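Potential RNA-dependent RNA polymerase (Human picobirnavirus, PDB 5I62) polymerises ribonucleotides on an RNA template as the viral RNA-directed RNA polymerase, probably serving both transcription and replication of the genome. Local coordinates at residues 185-190 against 428-433; 159-164 against 294-299; 260-265 against 380-385. All coordinates share one frame; numbering follows the deposited sequence.

Interaction 1: 185-190 against 428-433; sequences GWRGQE and MQERYY
Glu-430 OE2 is gripped by two donors across the contact: Arg-187 NE at 2.6 Å and the backbone amide Gly-188 N at 2.9 Å. The arginine holds the carboxylate side-on, because its NH2 also bonds Glu-430 OE1, at 2.9 Å. It meets both oxygens on the syn side, and the guanidinium and carboxylate planes are only 19° apart, so the fork is nearly flat. Gly-188 N comes from another direction, well above the carboxylate plane and apart from the arginine fork. The Glu-430 chain is extended beyond CG and reaches straight at the strand, whereas the Arg-187 chain bends at chi2 and chi3; the two side chains cross at about a right angle. Arg-431 NH2 lies beside the same oxygen, 3.1 Å from Glu-430 OE2, and closes a salt-bridge network of three residues.

That nitrogen also donates to Trp-186 O over 3.0 Å, in a bent bond with an N-H...O angle of 137°. The Arg-431 guanidinium stands almost perpendicular to the indole, its CZ in the ring plane at the edge, with NH2 3.5 Å from Trp-186 CE3. Gly-188 N lies 3.3 Å above one face of the Trp-186 indole, toward its rim. Trp-186 NE1 is hydrogen-bonded to Gln-200 of strand 199-205.

Arg-187 NE and Arg-431 NH2 are like charges 3.8 Å apart, and the carboxylate placed against both should offset much of their repulsion. The two hydrogen bonds to OE2 and the nearby charge of Arg-431 would also be expected to favour the ionised form of Glu-430, whose carboxylate ties strand 176-189 to the loop after strand 428-429.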
loop_
_atom_site.group_PDB
_atom_site.type_symbol
_atom_site.label_atom_id
_atom_site.label_comp_id
_atom_site.label_asym_id
_atom_site.label_seq_id
_atom_site.Cartn_x
_atom_site.Cartn_y
_atom_site.Cartn_z
ATOM N N GLY A 185 -1.859 -6.559 13.400
ATOM C CA GLY A 185 -3.095 -6.261 12.714
ATOM C C GLY A 185 -3.286 -7.122 11.468
ATOM O O GLY A 185 -2.481 -7.990 11.132
ATOM N N TRP A 186 -4.386 -6.854 10.774
ATOM C CA TRP A 186 -4.818 -7.732 9.698
ATOM C C TRP A 186 -5.529 -6.928 8.621
ATOM O O TRP A 186 -6.246 -5.978 8.917
ATOM C CB TRP A 186 -5.734 -8.839 10.233
ATOM C CG TRP A 186 -6.320 -9.732 9.162
ATOM C CD1 TRP A 186 -5.793 -10.898 8.695
ATOM C CD2 TRP A 186 -7.552 -9.538 8.463
ATOM N NE1 TRP A 186 -6.614 -11.436 7.731
ATOM C CE2 TRP A 186 -7.705 -10.623 7.575
ATOM C CE3 TRP A 186 -8.544 -8.554 8.505
ATOM C CZ2 TRP A 186 -8.810 -10.751 6.735
ATOM C CZ3 TRP A 186 -9.646 -8.683 7.668
ATOM C CH2 TRP A 186 -9.769 -9.775 6.800
ATOM N N ARG A 187 -5.306 -7.320 7.365
ATOM C CA ARG A 187 -6.108 -6.861 6.239
ATOM C C ARG A 187 -6.389 -8.043 5.331
ATOM O O ARG A 187 -5.502 -8.859 5.079
ATOM C CB ARG A 187 -5.424 -5.756 5.415
ATOM C CG ARG A 187 -5.183 -4.458 6.168
ATOM C CD ARG A 187 -6.485 -3.817 6.630
ATOM N NE ARG A 187 -7.373 -3.490 5.520
ATOM C CZ ARG A 187 -7.250 -2.401 4.769
ATOM N NH1 ARG A 187 -6.264 -1.540 5.006
ATOM N NH2 ARG A 187 -8.107 -2.174 3.779
ATOM N N GLY A 188 -7.611 -8.116 4.824
ATOM C CA GLY A 188 -7.992 -9.157 3.898
ATOM C C GLY A 188 -7.931 -8.647 2.472
ATOM O O GLY A 188 -8.299 -7.514 2.185
ATOM N N GLN A 189 -7.482 -9.514 1.576
ATOM C CA GLN A 189 -7.411 -9.180 0.168
ATOM C C GLN A 189 -7.939 -10.358 -0.641
ATOM O O GLN A 189 -7.636 -11.516 -0.342
ATOM C CB GLN A 189 -5.970 -8.825 -0.220
ATOM C CG GLN A 189 -5.741 -8.593 -1.688
ATOM C CD GLN A 189 -4.364 -8.015 -1.953
ATOM O OE1 GLN A 189 -3.884 -7.161 -1.199
ATOM N NE2 GLN A 189 -3.717 -8.479 -3.016
ATOM N N GLU A 190 -8.743 -10.054 -1.651
ATOM C CA GLU A 190 -9.333 -11.113 -2.461
ATOM C C GLU A 190 -8.239 -11.915 -3.155
ATOM O O GLU A 190 -7.289 -11.350 -3.703
ATOM C CB GLU A 190 -10.318 -10.529 -3.476
ATOM C CG GLU A 190 -9.706 -9.580 -4.504
ATOM C CD GLU A 190 -9.715 -8.128 -4.043
ATOM O OE1 GLU A 190 -9.253 -7.853 -2.909
ATOM O OE2 GLU A 190 -10.196 -7.261 -4.809
ATOM N N MET A 428 -18.363 -7.453 -2.366
ATOM C CA MET A 428 -17.761 -8.069 -1.192
ATOM C C MET A 428 -17.007 -7.022 -0.397
ATOM O O MET A 428 -16.274 -6.219 -0.972
ATOM C CB MET A 428 -16.786 -9.169 -1.589
ATOM C CG MET A 428 -17.420 -10.317 -2.308
ATOM S SD MET A 428 -18.184 -11.336 -1.059
ATOM C CE MET A 428 -18.578 -12.797 -2.027
ATOM N N GLN A 429 -17.143 -7.047 0.922
ATOM C CA GLN A 429 -16.429 -6.078 1.729
ATOM C C GLN A 429 -15.556 -6.769 2.762
ATOM O O GLN A 429 -15.751 -7.938 3.107
ATOM C CB GLN A 429 -17.387 -5.100 2.411
ATOM C CG GLN A 429 -18.391 -5.752 3.317
ATOM C CD GLN A 429 -19.518 -4.801 3.657
ATOM O OE1 GLN A 429 -19.485 -3.627 3.266
ATOM N NE2 GLN A 429 -20.519 -5.291 4.396
ATOM N N GLU A 430 -14.582 -6.004 3.250
ATOM C CA GLU A 430 -13.589 -6.522 4.180
ATOM C C GLU A 430 -14.105 -6.558 5.611
ATOM O O GLU A 430 -13.728 -7.434 6.392
ATOM C CB GLU A 430 -12.347 -5.647 4.115
ATOM C CG GLU A 430 -11.206 -6.153 4.938
ATOM C CD GLU A 430 -9.960 -5.336 4.703
ATOM O OE1 GLU A 430 -9.986 -4.441 3.820
ATOM O OE2 GLU A 430 -8.966 -5.585 5.407
ATOM N N ARG A 431 -14.941 -5.603 5.976
ATOM C CA ARG A 431 -15.408 -5.500 7.346
ATOM C C ARG A 431 -16.886 -5.170 7.361
ATOM O O ARG A 431 -17.391 -4.434 6.512
ATOM C CB ARG A 431 -14.629 -4.447 8.127
ATOM C CG ARG A 431 -13.419 -5.030 8.802
ATOM C CD ARG A 431 -12.495 -3.953 9.314
ATOM N NE ARG A 431 -11.176 -4.115 8.718
ATOM C CZ ARG A 431 -10.296 -5.041 9.084
ATOM N NH1 ARG A 431 -10.589 -5.893 10.070
ATOM N NH2 ARG A 431 -9.120 -5.113 8.465
ATOM N N TYR A 432 -17.566 -5.712 8.353
ATOM C CA TYR A 432 -18.990 -5.496 8.502
ATOM C C TYR A 432 -19.235 -4.223 9.303
ATOM O O TYR A 432 -18.573 -3.975 10.314
ATOM C CB TYR A 432 -19.621 -6.707 9.184
ATOM C CG TYR A 432 -21.000 -6.472 9.727
ATOM C CD1 TYR A 432 -22.120 -6.657 8.930
ATOM C CD2 TYR A 432 -21.184 -6.084 11.049
ATOM C CE1 TYR A 432 -23.388 -6.446 9.432
ATOM C CE2 TYR A 432 -22.443 -5.868 11.560
ATOM C CZ TYR A 432 -23.544 -6.053 10.750
ATOM O OH TYR A 432 -24.806 -5.839 11.259
ATOM N N TYR A 433 -20.150 -3.390 8.808
ATOM C CA TYR A 433 -20.694 -2.267 9.557
ATOM C C TYR A 433 -22.210 -2.354 9.476
ATOM O O TYR A 433 -22.770 -2.463 8.381
ATOM C CB TYR A 433 -20.201 -0.911 9.020
ATOM C CG TYR A 433 -18.720 -0.629 9.218
ATOM C CD1 TYR A 433 -18.247 -0.038 10.390
ATOM C CD2 TYR A 433 -17.794 -0.935 8.223
ATOM C CE1 TYR A 433 -16.884 0.226 10.566
ATOM C CE2 TYR A 433 -16.437 -0.674 8.389
ATOM C CZ TYR A 433 -15.986 -0.096 9.560
ATOM O OH TYR A 433 -14.639 0.160 9.718
#

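Interaction 2: 159-164 against 294-299; sequences PCDVYM and LERVFP
Asp-161 and Arg-296 form the salt bridge of this contact, with Arg-296 NH2 2.6 Å from Asp-161 OD2 on its syn lone pair. The other oxygen, Asp-161 OD1, receives weak bonds from NE and NH2 of the same arginine. Carboxylate and guanidinium are nearly coplanar, 9° apart, although the two side chains cross at about a right angle.

Tyr-163 supplies the aromatic packing. Its CG is held between the backbone N and the carbonyl carbon (chi1 57°), 3.8 Å above one face of the guanidinium and toward its rim. Ring and guanidinium planes are 43° apart, and Tyr-163 CD1 comes to 3.1 Å from Arg-296 NH2, so the ring leans on the group that Asp-161 holds from the edge.

A water links the backbones, accepting from Met-164 N at 2.8 Å and donating to Arg-296 O. The apolar part is a light touch of Val-162 CG2 on Val-297 CG2, 4.3 Å apart.

Strand 160-165 thus packs against the C-terminal part of helix 288-296 and the residues that follow; its neighbours include strand 168-173, its antiparallel partner, and helix 208-228, whose Arg-213 touches both valines.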
loop_
_atom_site.group_PDB
_atom_site.type_symbol
_atom_site.label_atom_id
_atom_site.label_comp_id
_atom_site.label_asym_id
_atom_site.label_seq_id
_atom_site.Cartn_x
_atom_site.Cartn_y
_atom_site.Cartn_z
ATOM N N PRO A 159 6.068 15.648 24.358
ATOM C CA PRO A 159 7.209 15.271 23.522
ATOM C C PRO A 159 7.636 13.831 23.779
ATOM O O PRO A 159 7.434 13.313 24.886
ATOM C CB PRO A 159 8.295 16.263 23.949
ATOM C CG PRO A 159 7.997 16.486 25.398
ATOM C CD PRO A 159 6.483 16.533 25.466
ATOM N N CYS A 160 8.191 13.184 22.761
ATOM C CA CYS A 160 8.563 11.786 22.867
ATOM C C CYS A 160 9.951 11.565 22.277
ATOM O O CYS A 160 10.428 12.328 21.438
ATOM C CB CYS A 160 7.533 10.856 22.192
ATOM S SG CYS A 160 7.228 11.162 20.424
ATOM N N ASP A 161 10.590 10.509 22.770
ATOM C CA ASP A 161 11.905 10.062 22.341
ATOM C C ASP A 161 11.818 8.549 22.261
ATOM O O ASP A 161 11.385 7.918 23.229
ATOM C CB ASP A 161 12.989 10.501 23.333
ATOM C CG ASP A 161 14.390 10.057 22.921
ATOM O OD1 ASP A 161 14.676 10.005 21.707
ATOM O OD2 ASP A 161 15.205 9.763 23.819
ATOM N N VAL A 162 12.164 7.967 21.108
ATOM C CA VAL A 162 12.094 6.520 20.920
ATOM C C VAL A 162 13.441 6.013 20.421
ATOM O O VAL A 162 14.119 6.698 19.650
ATOM C CB VAL A 162 10.946 6.113 19.953
ATOM C CG1 VAL A 162 9.581 6.613 20.458
ATOM C CG2 VAL A 162 11.205 6.641 18.530
ATOM N N TYR A 163 13.836 4.822 20.872
ATOM C CA TYR A 163 15.090 4.230 20.419
ATOM C C TYR A 163 15.122 2.773 20.837
ATOM O O TYR A 163 14.421 2.375 21.769
ATOM C CB TYR A 163 16.320 4.974 20.972
ATOM C CG TYR A 163 16.384 5.058 22.490
ATOM C CD1 TYR A 163 15.823 6.139 23.164
ATOM C CD2 TYR A 163 17.012 4.071 23.246
ATOM C CE1 TYR A 163 15.890 6.241 24.550
ATOM C CE2 TYR A 163 17.073 4.156 24.632
ATOM C CZ TYR A 163 16.510 5.247 25.275
ATOM O OH TYR A 163 16.573 5.343 26.649
ATOM N N MET A 164 15.938 1.985 20.130
ATOM C CA MET A 164 16.170 0.598 20.498
ATOM C C MET A 164 17.238 0.517 21.578
ATOM O O MET A 164 18.251 1.216 21.526
ATOM C CB MET A 164 16.588 -0.231 19.286
ATOM C CG MET A 164 15.539 -0.255 18.155
ATOM S SD MET A 164 13.952 -1.006 18.639
ATOM C CE MET A 164 14.460 -2.628 19.199
ATOM N N LEU A 294 18.816 9.181 12.205
ATOM C CA LEU A 294 19.282 8.038 11.427
ATOM C C LEU A 294 19.831 6.933 12.324
ATOM O O LEU A 294 19.710 5.745 11.996
ATOM C CB LEU A 294 20.341 8.496 10.423
ATOM C CG LEU A 294 19.787 9.273 9.230
ATOM C CD1 LEU A 294 20.887 10.113 8.566
ATOM C CD2 LEU A 294 19.171 8.294 8.216
ATOM N N GLU A 295 20.435 7.301 13.458
ATOM C CA GLU A 295 20.994 6.301 14.360
ATOM C C GLU A 295 19.938 5.738 15.304
ATOM O O GLU A 295 20.016 4.567 15.682
ATOM C CB GLU A 295 22.158 6.883 15.150
ATOM C CG GLU A 295 23.355 7.276 14.279
ATOM C CD GLU A 295 23.909 6.089 13.495
ATOM O OE1 GLU A 295 24.039 4.985 14.080
ATOM O OE2 GLU A 295 24.168 6.256 12.287
ATOM N N ARG A 296 18.967 6.555 15.721
ATOM C CA ARG A 296 18.032 6.187 16.785
ATOM C C ARG A 296 16.680 5.712 16.289
ATOM O O ARG A 296 16.132 4.760 16.838
ATOM C CB ARG A 296 17.774 7.368 17.722
ATOM C CG ARG A 296 18.781 7.589 18.811
ATOM C CD ARG A 296 18.595 8.999 19.365
ATOM N NE ARG A 296 17.782 9.047 20.572
ATOM C CZ ARG A 296 18.218 8.662 21.766
ATOM N NH1 ARG A 296 19.454 8.184 21.904
ATOM N NH2 ARG A 296 17.429 8.751 22.818
ATOM N N VAL A 297 16.102 6.398 15.311
ATOM C CA VAL A 297 14.718 6.168 14.898
ATOM C C VAL A 297 14.634 5.271 13.673
ATOM O O VAL A 297 13.843 4.327 13.634
ATOM C CB VAL A 297 14.012 7.517 14.630
ATOM C CG1 VAL A 297 12.573 7.276 14.152
ATOM C CG2 VAL A 297 14.058 8.417 15.859
ATOM N N PHE A 298 15.399 5.598 12.631
ATOM C CA PHE A 298 15.399 4.792 11.405
ATOM C C PHE A 298 15.401 3.280 11.638
ATOM O O PHE A 298 14.660 2.579 10.939
ATOM C CB PHE A 298 16.596 5.185 10.524
ATOM C CG PHE A 298 16.723 4.333 9.295
ATOM C CD1 PHE A 298 15.968 4.619 8.167
ATOM C CD2 PHE A 298 17.546 3.215 9.283
ATOM C CE1 PHE A 298 16.048 3.819 7.040
ATOM C CE2 PHE A 298 17.624 2.414 8.151
ATOM C CZ PHE A 298 16.869 2.724 7.037
ATOM N N PRO A 299 16.192 2.716 12.548
ATOM C CA PRO A 299 16.224 1.244 12.646
ATOM C C PRO A 299 14.990 0.626 13.282
ATOM O O PRO A 299 14.845 -0.595 13.190
ATOM C CB PRO A 299 17.467 0.950 13.502
ATOM C CG PRO A 299 17.869 2.229 14.102
ATOM C CD PRO A 299 17.305 3.341 13.290
HETATM O O HOH W 1 17.444 2.890 17.915
#

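Interaction 3: 260-265 against 380-385; sequences TDFSKF and HGLDMN
Met-384 lies alongside the Phe-262 ring, pointing the same way, with its CG 3.7 Å from Phe-262 CD1 and its sulfur obliquely above the ring. SD is 4.7 Å from the ring centroid, 42° off the normal, which makes this a Met-aromatic contact. At chi3 (75°) the methionine chain bends, bringing CE back to 3.7 Å from Asp-261 O and close to Thr-260 CB.

Leu-382 serves both phenylalanines with separate branches: CD1 is 4.0 Å from Phe-262 CE1, while CD2 reaches Phe-265 CE1 at the same distance. The two rings also touch, with Phe-265 CD1 above one face of Phe-262 toward its rim. Leu-338 of helix 327-345 packs on both Phe-262 and Leu-382, and His-335 meets the Phe-262 ring edge-to-face.

On the polar side, Ser-263 N donates to Asp-383 O over 3.0 Å. The return link is made through a water, which donates to Ser-263 O at 2.7 Å and accepts from Asp-383 N. A second water donates to Asp-383 OD2 and lies 3.2 Å from Ser-263 OG, beside the close approach of Ser-263 CB to that carboxylate. The backbones are therefore joined by one direct bond and by water, beyond the regular pairing of strand 257-261 with strand 390-392.

The sequence around Asp-261 matches motif A of the polymerase palm, and helix 370-378 with the loop after it fits motif D. The contact is consistent with packing of motif A against motif D, next to Asp-359 of the motif C Gly-Asp-Asp sequence, which Phe-265 touches.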
loop_
_atom_site.group_PDB
_atom_site.type_symbol
_atom_site.label_atom_id
_atom_site.label_comp_id
_atom_site.label_asym_id
_atom_site.label_seq_id
_atom_site.Cartn_x
_atom_site.Cartn_y
_atom_site.Cartn_z
ATOM N N THR A 260 7.518 -5.711 -12.921
ATOM C CA THR A 260 8.113 -6.629 -11.974
ATOM C C THR A 260 7.107 -7.002 -10.899
ATOM O O THR A 260 6.084 -6.344 -10.707
ATOM C CB THR A 260 9.367 -6.018 -11.345
ATOM O OG1 THR A 260 9.072 -4.696 -10.897
ATOM C CG2 THR A 260 10.499 -5.950 -12.377
ATOM N N ASP A 261 7.430 -8.055 -10.160
ATOM C CA ASP A 261 6.600 -8.400 -9.023
ATOM C C ASP A 261 7.460 -9.098 -7.974
ATOM O O ASP A 261 8.245 -9.989 -8.318
ATOM C CB ASP A 261 5.466 -9.302 -9.486
ATOM C CG ASP A 261 4.577 -9.722 -8.343
ATOM O OD1 ASP A 261 3.545 -9.117 -8.088
ATOM O OD2 ASP A 261 4.968 -10.615 -7.589
ATOM N N PHE A 262 7.309 -8.699 -6.706
ATOM C CA PHE A 262 8.011 -9.283 -5.565
ATOM C C PHE A 262 7.069 -10.173 -4.753
ATOM O O PHE A 262 5.881 -9.872 -4.593
ATOM C CB PHE A 262 8.586 -8.209 -4.659
ATOM C CG PHE A 262 9.736 -7.484 -5.245
ATOM C CD1 PHE A 262 11.008 -8.041 -5.252
ATOM C CD2 PHE A 262 9.554 -6.225 -5.766
ATOM C CE1 PHE A 262 12.083 -7.341 -5.776
ATOM C CE2 PHE A 262 10.598 -5.521 -6.284
ATOM C CZ PHE A 262 11.878 -6.073 -6.299
ATOM N N SER A 263 7.589 -11.312 -4.306
ATOM C CA SER A 263 6.902 -12.126 -3.312
ATOM C C SER A 263 7.366 -11.663 -1.939
ATOM O O SER A 263 8.559 -11.750 -1.628
ATOM C CB SER A 263 7.183 -13.617 -3.497
ATOM O OG SER A 263 6.660 -14.073 -4.736
ATOM N N LYS A 264 6.430 -11.163 -1.128
ATOM C CA LYS A 264 6.717 -10.853 0.270
ATOM C C LYS A 264 7.869 -9.849 0.388
ATOM O O LYS A 264 8.863 -10.085 1.071
ATOM C CB LYS A 264 7.020 -12.141 1.037
ATOM C CG LYS A 264 5.808 -13.066 1.168
ATOM C CD LYS A 264 6.211 -14.341 1.898
ATOM C CE LYS A 264 5.036 -15.017 2.565
ATOM N NZ LYS A 264 3.897 -15.187 1.639
ATOM N N PHE A 265 7.742 -8.737 -0.337
ATOM C CA PHE A 265 8.805 -7.743 -0.391
ATOM C C PHE A 265 9.139 -7.217 0.997
ATOM O O PHE A 265 10.308 -7.171 1.384
ATOM C CB PHE A 265 8.392 -6.595 -1.309
ATOM C CG PHE A 265 9.497 -5.616 -1.613
ATOM C CD1 PHE A 265 10.759 -6.048 -1.974
ATOM C CD2 PHE A 265 9.267 -4.255 -1.538
ATOM C CE1 PHE A 265 11.772 -5.130 -2.265
ATOM C CE2 PHE A 265 10.267 -3.344 -1.837
ATOM C CZ PHE A 265 11.521 -3.781 -2.194
ATOM N N HIS A 380 20.108 -9.723 -3.944
ATOM C CA HIS A 380 20.116 -8.984 -2.689
ATOM C C HIS A 380 19.228 -9.631 -1.628
ATOM O O HIS A 380 18.894 -8.981 -0.635
ATOM C CB HIS A 380 19.692 -7.542 -2.947
ATOM C CG HIS A 380 20.543 -6.862 -3.968
ATOM N ND1 HIS A 380 21.885 -6.629 -3.773
ATOM C CD2 HIS A 380 20.261 -6.420 -5.219
ATOM C CE1 HIS A 380 22.389 -6.040 -4.844
ATOM N NE2 HIS A 380 21.424 -5.901 -5.737
ATOM N N GLY A 381 18.870 -10.897 -1.805
ATOM C CA GLY A 381 18.023 -11.579 -0.847
ATOM C C GLY A 381 16.545 -11.358 -1.056
ATOM O O GLY A 381 15.768 -11.566 -0.121
ATOM N N LEU A 382 16.132 -10.945 -2.252
ATOM C CA LEU A 382 14.733 -10.692 -2.555
ATOM C C LEU A 382 14.145 -11.859 -3.337
ATOM O O LEU A 382 14.842 -12.543 -4.087
ATOM C CB LEU A 382 14.576 -9.383 -3.328
ATOM C CG LEU A 382 15.238 -8.228 -2.577
ATOM C CD1 LEU A 382 15.351 -6.997 -3.475
ATOM C CD2 LEU A 382 14.424 -7.924 -1.274
ATOM N N ASP A 383 12.853 -12.080 -3.155
ATOM C CA ASP A 383 12.161 -13.218 -3.734
ATOM C C ASP A 383 11.258 -12.743 -4.858
ATOM O O ASP A 383 10.504 -11.781 -4.688
ATOM C CB ASP A 383 11.349 -13.956 -2.670
ATOM C CG ASP A 383 10.952 -15.355 -3.102
ATOM O OD1 ASP A 383 11.741 -16.011 -3.817
ATOM O OD2 ASP A 383 9.852 -15.801 -2.712
ATOM N N MET A 384 11.358 -13.407 -6.008
ATOM C CA MET A 384 10.575 -13.112 -7.196
ATOM C C MET A 384 10.315 -14.433 -7.917
ATOM O O MET A 384 11.187 -15.296 -7.983
ATOM C CB MET A 384 11.290 -12.133 -8.143
ATOM C CG MET A 384 11.839 -10.853 -7.498
ATOM S SD MET A 384 12.819 -9.845 -8.641
ATOM C CE MET A 384 11.561 -9.103 -9.676
ATOM N N ASN A 385 9.113 -14.578 -8.438
ATOM C CA ASN A 385 8.675 -15.744 -9.206
ATOM C C ASN A 385 8.654 -15.270 -10.658
ATOM O O ASN A 385 7.881 -14.380 -11.024
ATOM C CB ASN A 385 7.320 -16.209 -8.647
ATOM C CG ASN A 385 6.585 -17.224 -9.486
ATOM O OD1 ASN A 385 7.074 -17.736 -10.483
ATOM N ND2 ASN A 385 5.344 -17.496 -9.074
HETATM O O HOH W 2 10.791 -10.303 -2.172
HETATM O O HOH W 3 8.328 -16.825 -5.070
#

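In the fold
Interactions 1 and 2 reach the same mixed sheet at different strands, with centres about 32 Å apart and nearest atoms about 18 Å apart. Interaction 3 has one segment at the end of strand 257-261, in a separate four-stranded sheet, and is the one next to the catalytic motifs. Its centre lies about 25 Å from that of interaction 1 and about 29 Å from that of interaction 2, with nearest atoms about 9 and 12 Å away, so none of the contacts touch. By sequence order, interaction 2 probably lies in the fingers, while interaction 1 probably joins fingers to thumb. Two rest on arginine-carboxylate pairs, the third mainly on apolar packing.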